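PDB 7LBJ: geranyltranstransferase, which probably catalyses the condensation of isopentenyl diphosphate with an allylic diphosphate, a magnesium-dependent chain elongation that makes farnesyl or longer prenyl diphosphates. Local coordinates for residues 43-46 / 47-51; 106-109 / 110-113; 172-176 / 177-181; 158-161 / 162-165. All blocks are in the same frame, centred on the assembly; numbering follows the deposited sequence.

Contact 1 (43-46 / 47-51); sequences AMRY and SVLGG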
# COMPACT_ATOMS: atom_id res chain seq x y z
N ALA A 43 5.22 -6.58 -15.41
CA ALA A 43 4.55 -7.48 -14.49
C ALA A 43 3.35 -6.81 -13.84
O ALA A 43 2.33 -7.47 -13.60
CB ALA A 43 5.53 -7.96 -13.43
N MET A 44 3.46 -5.52 -13.53
CA MET A 44 2.30 -4.79 -13.03
C MET A 44 1.15 -4.84 -14.03
O MET A 44 0.00 -5.10 -13.66
CB MET A 44 2.71 -3.35 -12.72
CG MET A 44 3.63 -3.22 -11.49
SD MET A 44 4.34 -1.55 -11.39
CE MET A 44 2.90 -0.58 -10.96
N ARG A 45 1.45 -4.59 -15.31
CA ARG A 45 0.40 -4.60 -16.32
C ARG A 45 -0.14 -6.00 -16.54
O ARG A 45 -1.36 -6.18 -16.67
CB ARG A 45 0.94 -4.05 -17.64
CG ARG A 45 1.18 -2.57 -17.61
CD ARG A 45 1.96 -2.07 -18.82
NE ARG A 45 1.72 -0.65 -18.92
CZ ARG A 45 0.71 -0.11 -19.59
NH1 ARG A 45 -0.00 -0.81 -20.45
NH2 ARG A 45 0.41 1.17 -19.39
N TYR A 46 0.75 -6.99 -16.60
CA TYR A 46 0.32 -8.38 -16.75
C TYR A 46 -0.67 -8.78 -15.67
O TYR A 46 -1.57 -9.60 -15.91
CB TYR A 46 1.54 -9.29 -16.71
CG TYR A 46 1.28 -10.76 -16.93
CD1 TYR A 46 1.14 -11.28 -18.21
CD2 TYR A 46 1.19 -11.64 -15.85
CE1 TYR A 46 0.91 -12.64 -18.42
CE2 TYR A 46 0.96 -13.01 -16.06
CZ TYR A 46 0.82 -13.50 -17.34
OH TYR A 46 0.59 -14.86 -17.55
N SER A 47 -0.50 -8.21 -14.47
CA SER A 47 -1.32 -8.56 -13.32
C SER A 47 -2.66 -7.85 -13.28
O SER A 47 -3.48 -8.19 -12.42
CB SER A 47 -0.55 -8.23 -12.02
OG SER A 47 0.70 -8.90 -11.99
N VAL A 48 -2.92 -6.84 -14.12
CA VAL A 48 -4.21 -6.19 -13.99
C VAL A 48 -4.91 -5.93 -15.32
O VAL A 48 -6.14 -5.86 -15.36
CB VAL A 48 -4.09 -4.91 -13.14
CG1 VAL A 48 -3.47 -3.83 -13.90
CG2 VAL A 48 -5.47 -4.47 -12.63
N LEU A 49 -4.16 -5.84 -16.42
CA LEU A 49 -4.80 -5.61 -17.71
C LEU A 49 -5.27 -6.93 -18.31
O LEU A 49 -4.87 -8.02 -17.88
CB LEU A 49 -3.87 -4.88 -18.69
CG LEU A 49 -3.34 -3.50 -18.22
CD1 LEU A 49 -2.45 -2.82 -19.23
CD2 LEU A 49 -4.50 -2.59 -17.82
N GLY A 50 -6.13 -6.82 -19.31
CA GLY A 50 -6.58 -7.99 -20.05
C GLY A 50 -7.98 -8.46 -19.72
O GLY A 50 -8.28 -9.64 -19.94
N GLY A 51 -8.84 -7.59 -19.19
CA GLY A 51 -10.25 -7.90 -19.07
C GLY A 51 -10.66 -8.53 -17.76
O GLY A 51 -10.12 -8.19 -16.71

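Contact 2 (106-109 / 110-113); sequences KPTT and HVAF. With EDO (1,2-ethanediol), chain D.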
# COMPACT_ATOMS: atom_id res chain seq x y z
N LYS A 106 -3.98 -18.36 -17.82
CA LYS A 106 -2.66 -17.84 -18.13
C LYS A 106 -1.74 -18.06 -16.93
O LYS A 106 -2.21 -18.18 -15.80
CB LYS A 106 -2.73 -16.34 -18.47
N PRO A 107 -0.43 -18.13 -17.15
CA PRO A 107 0.49 -18.30 -16.02
C PRO A 107 0.33 -17.16 -15.02
O PRO A 107 0.13 -16.01 -15.39
CB PRO A 107 1.87 -18.28 -16.68
CG PRO A 107 1.63 -18.81 -18.07
CD PRO A 107 0.26 -18.29 -18.45
N THR A 108 0.42 -17.50 -13.73
CA THR A 108 0.40 -16.47 -12.70
C THR A 108 1.64 -15.58 -12.82
O THR A 108 2.60 -15.91 -13.50
CB THR A 108 0.30 -17.10 -11.31
OG1 THR A 108 1.31 -18.10 -11.18
CG2 THR A 108 -1.08 -17.76 -11.13
N THR A 109 1.61 -14.43 -12.14
CA THR A 109 2.65 -13.43 -12.39
C THR A 109 4.04 -13.93 -12.01
O THR A 109 5.02 -13.65 -12.70
CB THR A 109 2.31 -12.13 -11.67
OG1 THR A 109 1.05 -11.64 -12.15
CG2 THR A 109 3.39 -11.05 -11.92
N HIS A 110 4.15 -14.68 -10.90
CA HIS A 110 5.47 -15.16 -10.50
C HIS A 110 5.98 -16.28 -11.41
O HIS A 110 7.20 -16.49 -11.49
CB HIS A 110 5.45 -15.64 -9.04
CG HIS A 110 4.64 -16.87 -8.82
ND1 HIS A 110 3.29 -16.84 -8.57
CD2 HIS A 110 4.99 -18.18 -8.83
CE1 HIS A 110 2.84 -18.08 -8.44
NE2 HIS A 110 3.85 -18.91 -8.59
N VAL A 111 5.08 -16.99 -12.11
CA VAL A 111 5.51 -17.95 -13.12
C VAL A 111 5.92 -17.24 -14.41
O VAL A 111 6.95 -17.55 -15.01
CB VAL A 111 4.40 -19.00 -13.38
CG1 VAL A 111 4.84 -20.00 -14.46
CG2 VAL A 111 4.06 -19.73 -12.12
N ALA A 112 5.12 -16.26 -14.85
CA ALA A 112 5.47 -15.51 -16.05
C ALA A 112 6.77 -14.73 -15.88
O ALA A 112 7.52 -14.55 -16.84
CB ALA A 112 4.34 -14.55 -16.42
N PHE A 113 7.04 -14.24 -14.66
CA PHE A 113 8.23 -13.45 -14.40
C PHE A 113 9.07 -14.22 -13.40
O PHE A 113 9.72 -15.21 -13.78
CB PHE A 113 7.82 -12.03 -13.94
CG PHE A 113 7.10 -11.26 -15.02
CD1 PHE A 113 5.73 -11.41 -15.20
CD2 PHE A 113 7.79 -10.43 -15.88
CE1 PHE A 113 5.06 -10.72 -16.21
CE2 PHE A 113 7.12 -9.73 -16.90
CZ PHE A 113 5.76 -9.88 -17.05
C1 EDO D . 8.10 -19.43 -10.19
O1 EDO D . 8.42 -19.56 -8.79
C2 EDO D . 9.27 -18.82 -10.94
O2 EDO D . 8.85 -18.38 -12.24

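Contact 3 (172-176 / 177-181); sequences QQQTL and AALTR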
# COMPACT_ATOMS: atom_id res chain seq x y z
N GLN A 172 -6.85 -26.84 8.91
CA GLN A 172 -7.83 -26.94 9.99
C GLN A 172 -9.23 -26.75 9.41
O GLN A 172 -9.40 -26.25 8.30
CB GLN A 172 -7.56 -25.90 11.09
N GLN A 173 -10.23 -27.19 10.18
CA GLN A 173 -11.64 -27.11 9.77
C GLN A 173 -12.29 -25.95 10.52
O GLN A 173 -12.47 -26.02 11.74
CB GLN A 173 -12.37 -28.42 10.05
N GLN A 174 -12.64 -24.89 9.80
CA GLN A 174 -13.22 -23.71 10.43
C GLN A 174 -14.70 -23.94 10.74
O GLN A 174 -15.40 -24.67 10.05
CB GLN A 174 -13.07 -22.50 9.50
CG GLN A 174 -11.61 -22.16 9.20
CD GLN A 174 -11.45 -21.11 8.12
OE1 GLN A 174 -11.40 -21.43 6.93
NE2 GLN A 174 -11.37 -19.85 8.54
N THR A 175 -15.17 -23.30 11.82
CA THR A 175 -16.60 -23.26 12.09
C THR A 175 -17.29 -22.29 11.13
O THR A 175 -16.64 -21.47 10.48
CB THR A 175 -16.87 -22.81 13.52
OG1 THR A 175 -16.44 -21.44 13.66
CG2 THR A 175 -16.12 -23.71 14.50
N LEU A 176 -18.62 -22.40 11.04
CA LEU A 176 -19.38 -21.47 10.21
C LEU A 176 -19.15 -20.02 10.63
O LEU A 176 -19.01 -19.14 9.77
CB LEU A 176 -20.87 -21.79 10.30
CG LEU A 176 -21.46 -22.79 9.32
CD1 LEU A 176 -22.80 -23.25 9.87
CD2 LEU A 176 -21.61 -22.17 7.94
N ALA A 177 -19.15 -19.75 11.93
CA ALA A 177 -18.89 -18.39 12.40
C ALA A 177 -17.53 -17.90 11.91
O ALA A 177 -17.41 -16.78 11.41
CB ALA A 177 -18.96 -18.34 13.93
N ALA A 178 -16.50 -18.75 12.03
CA ALA A 178 -15.15 -18.32 11.67
C ALA A 178 -15.00 -18.16 10.16
O ALA A 178 -14.33 -17.23 9.70
CB ALA A 178 -14.14 -19.34 12.21
N LEU A 179 -15.57 -19.09 9.39
CA LEU A 179 -15.53 -19.00 7.94
C LEU A 179 -16.18 -17.71 7.46
O LEU A 179 -15.65 -16.99 6.59
CB LEU A 179 -16.23 -20.23 7.34
CG LEU A 179 -16.15 -20.45 5.84
CD1 LEU A 179 -14.69 -20.65 5.45
CD2 LEU A 179 -17.00 -21.66 5.45
N THR A 180 -17.35 -17.39 8.03
CA THR A 180 -18.07 -16.18 7.63
C THR A 180 -17.26 -14.93 7.97
O THR A 180 -17.15 -14.00 7.15
CB THR A 180 -19.43 -16.17 8.33
OG1 THR A 180 -20.17 -17.34 7.95
CG2 THR A 180 -20.21 -14.94 7.94
N ARG A 181 -16.68 -14.90 9.16
CA ARG A 181 -15.84 -13.78 9.57
C ARG A 181 -14.63 -13.63 8.65
O ARG A 181 -14.27 -12.51 8.25
CB ARG A 181 -15.41 -13.98 11.03
CG ARG A 181 -14.54 -12.86 11.57
CD ARG A 181 -15.29 -11.53 11.53
NE ARG A 181 -14.39 -10.41 11.76
CZ ARG A 181 -13.99 -10.00 12.95
NH1 ARG A 181 -14.42 -10.60 14.06
NH2 ARG A 181 -13.14 -8.98 13.04

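Contact 4 (158-161 / 162-165); sequences GMCG and GQAL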
# COMPACT_ATOMS: atom_id res chain seq x y z
N GLY A 158 -9.11 -5.41 7.18
CA GLY A 158 -9.90 -5.90 6.06
C GLY A 158 -9.17 -7.00 5.31
O GLY A 158 -8.80 -8.03 5.89
N MET A 159 -8.91 -6.74 4.03
CA MET A 159 -8.44 -7.78 3.12
C MET A 159 -7.22 -8.53 3.66
O MET A 159 -7.21 -9.77 3.68
CB MET A 159 -8.12 -7.15 1.76
CG MET A 159 -7.67 -8.16 0.71
SD MET A 159 -7.24 -7.26 -0.80
CE MET A 159 -5.67 -6.53 -0.27
N CYS A 160 -6.19 -7.80 4.09
CA CYS A 160 -4.97 -8.45 4.58
C CYS A 160 -5.26 -9.31 5.79
O CYS A 160 -4.72 -10.43 5.91
CB CYS A 160 -3.91 -7.43 4.96
SG CYS A 160 -3.02 -6.80 3.57
N GLY A 161 -6.05 -8.81 6.73
CA GLY A 161 -6.41 -9.62 7.89
C GLY A 161 -7.13 -10.89 7.50
O GLY A 161 -6.90 -11.96 8.07
N GLY A 162 -8.02 -10.80 6.51
CA GLY A 162 -8.74 -11.98 6.07
C GLY A 162 -7.83 -12.98 5.39
O GLY A 162 -7.97 -14.20 5.60
N GLN A 163 -6.89 -12.50 4.57
CA GLN A 163 -5.88 -13.38 4.00
C GLN A 163 -5.13 -14.11 5.11
O GLN A 163 -4.86 -15.31 5.01
CB GLN A 163 -4.89 -12.59 3.13
CG GLN A 163 -5.45 -12.01 1.83
CD GLN A 163 -4.45 -11.08 1.11
OE1 GLN A 163 -4.28 -9.92 1.49
NE2 GLN A 163 -3.80 -11.59 0.08
N ALA A 164 -4.77 -13.39 6.18
CA ALA A 164 -4.04 -14.00 7.29
C ALA A 164 -4.89 -15.04 8.01
O ALA A 164 -4.39 -16.10 8.39
CB ALA A 164 -3.58 -12.92 8.27
N LEU A 165 -6.17 -14.73 8.26
CA LEU A 165 -7.05 -15.72 8.88
C LEU A 165 -7.10 -17.00 8.05
O LEU A 165 -7.12 -18.10 8.60
CB LEU A 165 -8.45 -15.14 9.03
CG LEU A 165 -8.61 -14.06 10.11
CD1 LEU A 165 -9.98 -13.40 10.04
CD2 LEU A 165 -8.37 -14.65 11.50

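Contact 1 (43-46 / 47-51)
Arg45 and Leu49 lie side by side and point the same way where the C-terminal part of helix 38-46, in the all-helical prenyl synthase fold, leads into the loop that carries Gly50 and Gly51. Leu49 CD1 rests against the aliphatic base of Arg45, 3.9 Å from its CB, and also meets the guanidinium at NH1, 3.4 Å away. The arginine chain runs extended from CG to NE, which carries its head beyond the leucine to Asp27, a salt bridge, and to the carbonyl oxygens of Leu30 and Pro31. The backbone oxygen of Arg45 is gripped twice: Leu49 N donates almost straight (2.8 Å, 167°), whereas Val48 N comes from above the carbonyl plane of Arg45 O at 3.1 Å.

Ser47 meets Ala43 in a different way. With OG opposite its own carbonyl carbon (chi1 -56°), the serine folds back along the helix, and OG donates to Ala43 O at 2.7 Å. Ser47 N reaches the same oxygen at 3.1 Å from the other face of the carbonyl plane. The serine hydroxyl also bonds Thr109 OG1, and Tyr46 bonds Pro107 O through OH. Met44 packs on helix 115-134 and on Ala156 of the second subunit. The glycines that follow belong to a sequence that in related synthases helps bind a diphosphate. Val48, the residue after the serine, brings its CG1 to 3.7 Å from Met44 O.

Contact 2 (106-109 / 110-113)
Ala112 N donates to Thr108 O at 2.9 Å and nearly straight (170°), the bond that turns the chain from strand 106-107 into the single-turn helix 109-112, with Thr108 at its N-cap. Val111 N adds a weak bond to the same oxygen, and Phe113 N closes the turn on Thr109 O.

The Thr108 hydroxyl makes no capping bond. Instead, chi1 of 51° sets OG1 between the backbone N and the carbonyl carbon, where it bonds Asp100 O, at the end of the aspartate-rich loop. His110 lies alongside this threonine and points the same way, bringing its CE1 to 3.1 Å from Thr108 OG1. Val111 comes across obliquely, its CG2 3.3 Å from that hydroxyl, while its other methyl, CG1, packs on Pro107 CB at 4.1 Å. The His110 side chain also touches Asp93, Leu94 and Pro95, so this helical turn backs the loop.

A molecule of 1,2-ethanediol, probably from the crystallisation liquor, donates through O2 to His110 O at 2.6 Å. At the end of the turn, Phe113 lays its ring edge against the backbone, with Thr109 O in the ring plane and 3.4 Å from CD1.

Contact 3 (172-176 / 177-181)
A chi1 of 66° swings Thr175 OG1 over the first turn of helix 176-201, where it accepts from Ala178 N at 3.1 Å (158°). The same rotation leaves OG1 3.4 Å from the methyl carbon CB of Ala178, so the hydroxyl lies against the turn whose amide it satisfies. Thr175 O takes the next amide: Leu179 N donates to it at 2.8 Å.

One turn on, a chi1 of -59° sets the Thr180 hydroxyl beside its backbone N, and OG1 donates back along the helix to Leu176 O at 2.8 Å. Thr180 N bonds that oxygen too, at 3.0 Å, and the two donors arrive from opposite faces of the carbonyl plane. A single threonine thus grips one backbone oxygen with both its amide and its hydroxyl.

Ahead of the cap, the Gln174 chain stretches out beyond CG and crosses Leu179 at about a right angle, with OE1 3.7 Å from Leu179 CD1. Leu176 and Leu179 anchor the turn on helix 254-258, touching Phe254, Leu257 and Leu258, while Gln174 O bonds the hydroxyl of Ser252. The bond from Ala178 N to Thr175 OG1 makes Thr175 a threonine N-cap, a common way to start a helix, here the long helix 176-201 leaving a surface loop.

Contact 4 (158-161 / 162-165)
Gly161 and Gln163, with Gly162 between them, carry most of this local contact in the first turns of helix 159-168. Gly161 offers its carbonyl to the residue one turn ahead: Leu165 N donates to Gly161 O at 2.9 Å, and Leu165 CG follows to 3.4 Å from that oxygen. Gly162 turns the other way along the chain, its N donating to O of Gly158, the N-cap residue, also at 2.9 Å. Neither glycine has a side chain, so the helix is slim here.

Gln163 provides the side-chain part. Its backbone N bonds Met159 O at 2.9 Å (167°), and its CG passes 3.4 Å from the same oxygen. Rotated to a chi1 of -68° and extended beyond CG, Gln163 runs back along the preceding turn beside Met159, pointing the same way. Its OE1 settles 3.5 Å from Cys160 CA and 3.9 Å from Met159 CG.

The other end of the amide is directed at helix 75-92, where NE2 donates to Asp92 OD1. Around the turn, Met159 packs on Ile84, Tyr87 and Ser88, while Gln163 touches Leu120 of the second subunit and Ala164 touches Leu40 of that same subunit. Asp92 opens the aspartate-rich motif that holds magnesium in related synthases. The buried glutamine, packed along its own helix and bonded through NE2 to Asp92, therefore probably acts as a second-shell residue that orients this carboxylate.

Each contact is local and closes no more than a turn or two, and along the chain they come in the order 1, 2, 4, 3, in series, none nesting or crossing. Contact 1 takes the end of helix 38-46 into the glycine-bearing loop, and contact 2 leads strand 106-107 into helix 109-112. These two touch, with Ala43 CA packed 3.7 Å from Phe113 CE1, so distant parts of the sequence meet there. Contact 4 begins helix 159-168 and contact 3 begins the next helix, 176-201. Their centres are about 14 Å apart and they do not touch; the nearest atoms of contacts 2 and 4 are about 12 Å apart.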